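Local structure of CCR4-not transcription complex subunit 1 (Chaetomium thermophilum var. thermophilum DSM 1495, 6H3Z) at residues A[132-138]-A[156-161]; A[200-204]-A[219-224]. The protein probably acts as a core component of the CCR4-NOT complex in mRNA deadenylation and transcriptional regulation, this chain being one of its MIF4G-like domains. All coordinates share one frame; numbering follows the deposited sequence.

In the fold
Both contacts lie on the same side of the centre of this all-helical MIF4G-like domain, with centres about 19 Å apart, yet they join different elements. Contact 1 packs the loop between helices 118-129 and 140-146 against helix 154-166, whereas contact 2 pairs the last two helices, 197-209 and 214-225. Each combines buried and more accessible residues; contact 2 lies farther out, about 25 Å from the centre of the chain against about 12 Å. Contact 1 brings backbone close to backbone and adds aliphatic side chains and the methyl of Ala160. Contact 2 spans more widely separated helices with aromatic rings and ends on two basic side chains. Helix 172-183 adjoins both.

Contact 1 of 2, residues A[132-138]-A[156-161]; sequences QPGHLFL and NIDMAM
Asn156 meets the loop partly through its backbone: its carbonyl oxygen O lies 3.6 Å from Gly134 CA, and the two CA atoms are only 4.6 Å apart. Gly134 presents no side chain here, so loop and helix meet backbone to backbone. The same Asn156 oxygen accepts the helical bond from Ala160 N. The side chain of Asn156 extends beside the start of the loop, bringing ND2 to 3.4 Å from Gln132 O.

Ile157 follows with its longer branch. CG1 stands beside the backbone N, anti to the carbonyl carbon (chi1 -74°), and meets Phe137 CB at 3.7 Å; CD1 also lies near that CB, and the phenyl ring is approached obliquely. One turn on, Ala160 directs its methyl at the peptide linking Gly134 and His135, with CB 3.5 Å from both Gly134 C and His135 N. Leu138 closes over this methyl from the far end of the loop, its CD1 3.8 Å from Ala160 CB. The other branch of Leu138 reaches Met161, CD2 to CG 3.6 Å, the two chains passing at a slant.

The loop residues 134-136 have helical backbone angles, and the bond from Phe137 N to Gly134 O helps to bend the chain into a compact turn that fits against the helix. Beyond the contact, Phe137 and Ile157 both touch Ile143 of helix 140-146, while Leu138 and Met161 share Phe175 of helix 172-183, so that helices 140-146 and 172-183 both adjoin the turn and helix 154-166.

Contact 2 of 2, residues A[200-204]-A[219-224]; sequences LEAAW and FKAKVR
Trp204 and Phe219 reach across from facing helices, each with CG anti to its own backbone nitrogen (chi1 -160° for Trp204), a setting that extends both rings into the gap between the backbones. The six-membered part of the indole does most of the touching. Its CZ3 lies 3.8 Å from Val223 CB, and CH2 is 3.7 Å from Lys220 CG, whose extended chain runs across the indole at about a right angle. Phe219 CE2 approaches the rim of the indole near its plane, but more distantly, 4.5 Å from Trp204 CE3.

The short segments run in broadly opposing directions, 136° apart and well off antiparallel, with axes 11.5 Å apart; they belong to the last two helices of this MIF4G-like domain chain, joined by a short connection. At this spacing the large side chains, the two rings among them, bridge the interval between the helices. Ala203 lies on the inner side, its CB 3.5 Å from Phe219 CE2, and Leu200 inserts CD1 against Val223 CG2 at 3.7 Å and against the CZ end of the phenyl ring. Helix 172-183 flanks this inner side, Leu176 touching both Ala203 and Phe219.

Towards solvent the chemistry changes. The guanidinium of Arg224 turns one face to the indole edge, NH2 sitting 3.9 Å from Trp204 CH2 and in the indole plane; the two planes stand 75° apart.

Contact 1 of 2, residues A[132-138]-A[156-161]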
# COMPACT_ATOMS: atom_id res chain seq x y z
N GLN A 132 -7.03 5.31 8.05
CA GLN A 132 -5.71 5.16 8.66
C GLN A 132 -4.96 6.47 8.73
O GLN A 132 -5.00 7.24 7.75
CB GLN A 132 -4.84 4.19 7.85
CG GLN A 132 -5.35 2.78 7.77
CD GLN A 132 -5.80 2.23 9.10
OE1 GLN A 132 -6.97 1.90 9.25
NE2 GLN A 132 -4.90 2.16 10.09
N PRO A 133 -4.16 6.72 9.79
CA PRO A 133 -3.34 7.94 9.82
C PRO A 133 -2.33 7.96 8.66
O PRO A 133 -1.64 6.98 8.40
CB PRO A 133 -2.67 7.88 11.19
CG PRO A 133 -2.70 6.48 11.57
CD PRO A 133 -3.97 5.94 11.02
N GLY A 134 -2.33 9.08 7.95
CA GLY A 134 -1.51 9.31 6.77
C GLY A 134 -0.08 8.84 6.84
O GLY A 134 0.45 8.35 5.84
N HIS A 135 0.56 8.98 8.02
CA HIS A 135 1.96 8.59 8.21
C HIS A 135 2.24 7.11 7.92
O HIS A 135 3.38 6.75 7.64
CB HIS A 135 2.47 8.98 9.60
CG HIS A 135 1.82 8.24 10.72
ND1 HIS A 135 0.69 8.73 11.36
CD2 HIS A 135 2.17 7.06 11.30
CE1 HIS A 135 0.41 7.85 12.31
NE2 HIS A 135 1.25 6.82 12.30
N LEU A 136 1.20 6.26 7.97
CA LEU A 136 1.33 4.83 7.69
C LEU A 136 1.70 4.57 6.25
O LEU A 136 2.35 3.58 5.95
CB LEU A 136 0.03 4.09 8.01
CG LEU A 136 -0.29 3.90 9.48
CD1 LEU A 136 -1.71 3.43 9.64
CD2 LEU A 136 0.68 2.91 10.14
N PHE A 137 1.29 5.48 5.36
CA PHE A 137 1.52 5.38 3.92
C PHE A 137 2.80 6.04 3.50
O PHE A 137 3.18 5.91 2.34
CB PHE A 137 0.34 5.96 3.14
CG PHE A 137 -0.96 5.30 3.51
CD1 PHE A 137 -1.34 4.11 2.92
CD2 PHE A 137 -1.77 5.85 4.50
CE1 PHE A 137 -2.53 3.48 3.28
CE2 PHE A 137 -2.95 5.22 4.87
CZ PHE A 137 -3.33 4.04 4.26
N LEU A 138 3.51 6.68 4.46
CA LEU A 138 4.76 7.38 4.18
C LEU A 138 5.93 6.42 3.98
O LEU A 138 6.91 6.47 4.72
CB LEU A 138 5.06 8.48 5.22
CG LEU A 138 4.08 9.68 5.29
CD1 LEU A 138 4.74 10.83 5.96
CD2 LEU A 138 3.58 10.12 3.92
N ASN A 156 -4.80 12.79 3.29
CA ASN A 156 -4.17 12.20 4.47
C ASN A 156 -2.67 12.12 4.28
O ASN A 156 -1.93 12.54 5.17
CB ASN A 156 -4.72 10.81 4.76
CG ASN A 156 -6.08 10.76 5.40
OD1 ASN A 156 -6.78 11.77 5.55
ND2 ASN A 156 -6.48 9.56 5.79
N ILE A 157 -2.22 11.58 3.11
CA ILE A 157 -0.80 11.45 2.77
C ILE A 157 -0.14 12.84 2.77
O ILE A 157 0.93 13.00 3.36
CB ILE A 157 -0.60 10.66 1.43
CG1 ILE A 157 -0.87 9.15 1.63
CG2 ILE A 157 0.77 10.87 0.81
CD1 ILE A 157 -1.12 8.37 0.39
N ASP A 158 -0.82 13.85 2.13
CA ASP A 158 -0.33 15.24 2.04
C ASP A 158 -0.13 15.83 3.41
O ASP A 158 0.94 16.36 3.67
CB ASP A 158 -1.28 16.13 1.22
CG ASP A 158 -0.83 17.58 1.06
OD1 ASP A 158 0.39 17.81 1.00
OD2 ASP A 158 -1.69 18.46 0.89
N MET A 159 -1.15 15.71 4.27
CA MET A 159 -1.12 16.21 5.64
C MET A 159 0.01 15.61 6.48
O MET A 159 0.61 16.31 7.30
CB MET A 159 -2.48 15.98 6.30
CG MET A 159 -3.56 16.93 5.82
SD MET A 159 -3.12 18.70 5.91
CE MET A 159 -3.08 18.96 7.71
N ALA A 160 0.30 14.32 6.26
CA ALA A 160 1.33 13.53 6.94
C ALA A 160 2.73 14.04 6.63
O ALA A 160 3.50 14.24 7.57
CB ALA A 160 1.21 12.06 6.54
N MET A 161 3.04 14.26 5.33
CA MET A 161 4.33 14.78 4.87
C MET A 161 4.47 16.20 5.34
O MET A 161 5.54 16.57 5.81
CB MET A 161 4.45 14.75 3.35
CG MET A 161 4.28 13.40 2.74
SD MET A 161 3.92 13.53 0.95
CE MET A 161 5.48 13.25 0.34

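Contact 2 of 2, residues A[200-204]-A[219-224]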
# COMPACT_ATOMS: atom_id res chain seq x y z
N LEU A 200 3.86 20.94 -0.24
CA LEU A 200 4.53 21.96 -1.03
C LEU A 200 4.83 23.20 -0.19
O LEU A 200 5.97 23.67 -0.21
CB LEU A 200 3.68 22.32 -2.25
CG LEU A 200 4.10 23.58 -3.01
CD1 LEU A 200 5.29 23.30 -3.91
CD2 LEU A 200 2.94 24.16 -3.78
N GLU A 201 3.84 23.69 0.57
CA GLU A 201 3.98 24.87 1.43
C GLU A 201 5.00 24.64 2.54
O GLU A 201 5.93 25.45 2.68
CB GLU A 201 2.64 25.31 2.01
CG GLU A 201 1.69 25.81 0.94
CD GLU A 201 0.50 26.57 1.47
OE1 GLU A 201 0.10 26.34 2.63
OE2 GLU A 201 0.00 27.45 0.73
N ALA A 202 4.84 23.51 3.27
CA ALA A 202 5.72 23.07 4.35
C ALA A 202 7.17 22.99 3.88
O ALA A 202 8.08 23.48 4.57
CB ALA A 202 5.26 21.70 4.85
N ALA A 203 7.38 22.40 2.67
CA ALA A 203 8.67 22.23 2.02
C ALA A 203 9.22 23.56 1.58
O ALA A 203 10.41 23.80 1.76
CB ALA A 203 8.54 21.30 0.84
N TRP A 204 8.37 24.45 1.03
CA TRP A 204 8.82 25.77 0.59
C TRP A 204 9.30 26.62 1.76
O TRP A 204 10.33 27.28 1.66
CB TRP A 204 7.72 26.51 -0.18
CG TRP A 204 8.29 27.60 -1.03
CD1 TRP A 204 8.38 28.93 -0.71
CD2 TRP A 204 9.01 27.43 -2.26
NE1 TRP A 204 9.05 29.61 -1.70
CE2 TRP A 204 9.47 28.71 -2.66
CE3 TRP A 204 9.29 26.33 -3.09
CZ2 TRP A 204 10.20 28.92 -3.84
CZ3 TRP A 204 9.99 26.54 -4.27
CH2 TRP A 204 10.43 27.82 -4.64
N PHE A 219 14.30 20.36 -5.54
CA PHE A 219 12.89 20.68 -5.31
C PHE A 219 12.53 22.08 -5.78
O PHE A 219 11.56 22.20 -6.53
CB PHE A 219 12.50 20.47 -3.84
CG PHE A 219 11.03 20.63 -3.53
CD1 PHE A 219 10.13 19.62 -3.84
CD2 PHE A 219 10.56 21.77 -2.89
CE1 PHE A 219 8.78 19.77 -3.54
CE2 PHE A 219 9.21 21.91 -2.58
CZ PHE A 219 8.33 20.91 -2.91
N LYS A 220 13.31 23.13 -5.40
CA LYS A 220 13.08 24.52 -5.85
C LYS A 220 12.85 24.53 -7.36
O LYS A 220 11.89 25.15 -7.82
CB LYS A 220 14.27 25.46 -5.49
CG LYS A 220 13.89 26.57 -4.52
CD LYS A 220 14.73 27.84 -4.70
CE LYS A 220 14.25 28.98 -3.83
NZ LYS A 220 14.75 30.31 -4.29
N ALA A 221 13.70 23.78 -8.10
CA ALA A 221 13.62 23.62 -9.55
C ALA A 221 12.33 22.91 -9.97
O ALA A 221 11.62 23.48 -10.80
CB ALA A 221 14.84 22.89 -10.08
N LYS A 222 12.00 21.71 -9.38
CA LYS A 222 10.77 20.94 -9.66
C LYS A 222 9.49 21.80 -9.59
O LYS A 222 8.59 21.65 -10.42
CB LYS A 222 10.62 19.74 -8.70
CG LYS A 222 11.78 18.77 -8.68
CD LYS A 222 11.73 17.78 -9.81
CE LYS A 222 12.77 16.71 -9.65
NZ LYS A 222 12.63 15.68 -10.71
N VAL A 223 9.41 22.68 -8.57
CA VAL A 223 8.31 23.60 -8.30
C VAL A 223 8.26 24.65 -9.41
O VAL A 223 7.22 24.77 -10.07
CB VAL A 223 8.40 24.22 -6.87
CG1 VAL A 223 7.26 25.19 -6.61
CG2 VAL A 223 8.42 23.14 -5.81
N ARG A 224 9.36 25.37 -9.63
CA ARG A 224 9.44 26.41 -10.66
C ARG A 224 9.23 25.84 -12.07
O ARG A 224 8.83 26.59 -12.96
CB ARG A 224 10.74 27.24 -10.53
CG ARG A 224 10.87 27.93 -9.16
CD ARG A 224 11.88 29.06 -9.10
NE ARG A 224 11.29 30.28 -8.54
CZ ARG A 224 11.65 30.84 -7.38
NH1 ARG A 224 11.04 31.94 -6.96
NH2 ARG A 224 12.62 30.30 -6.65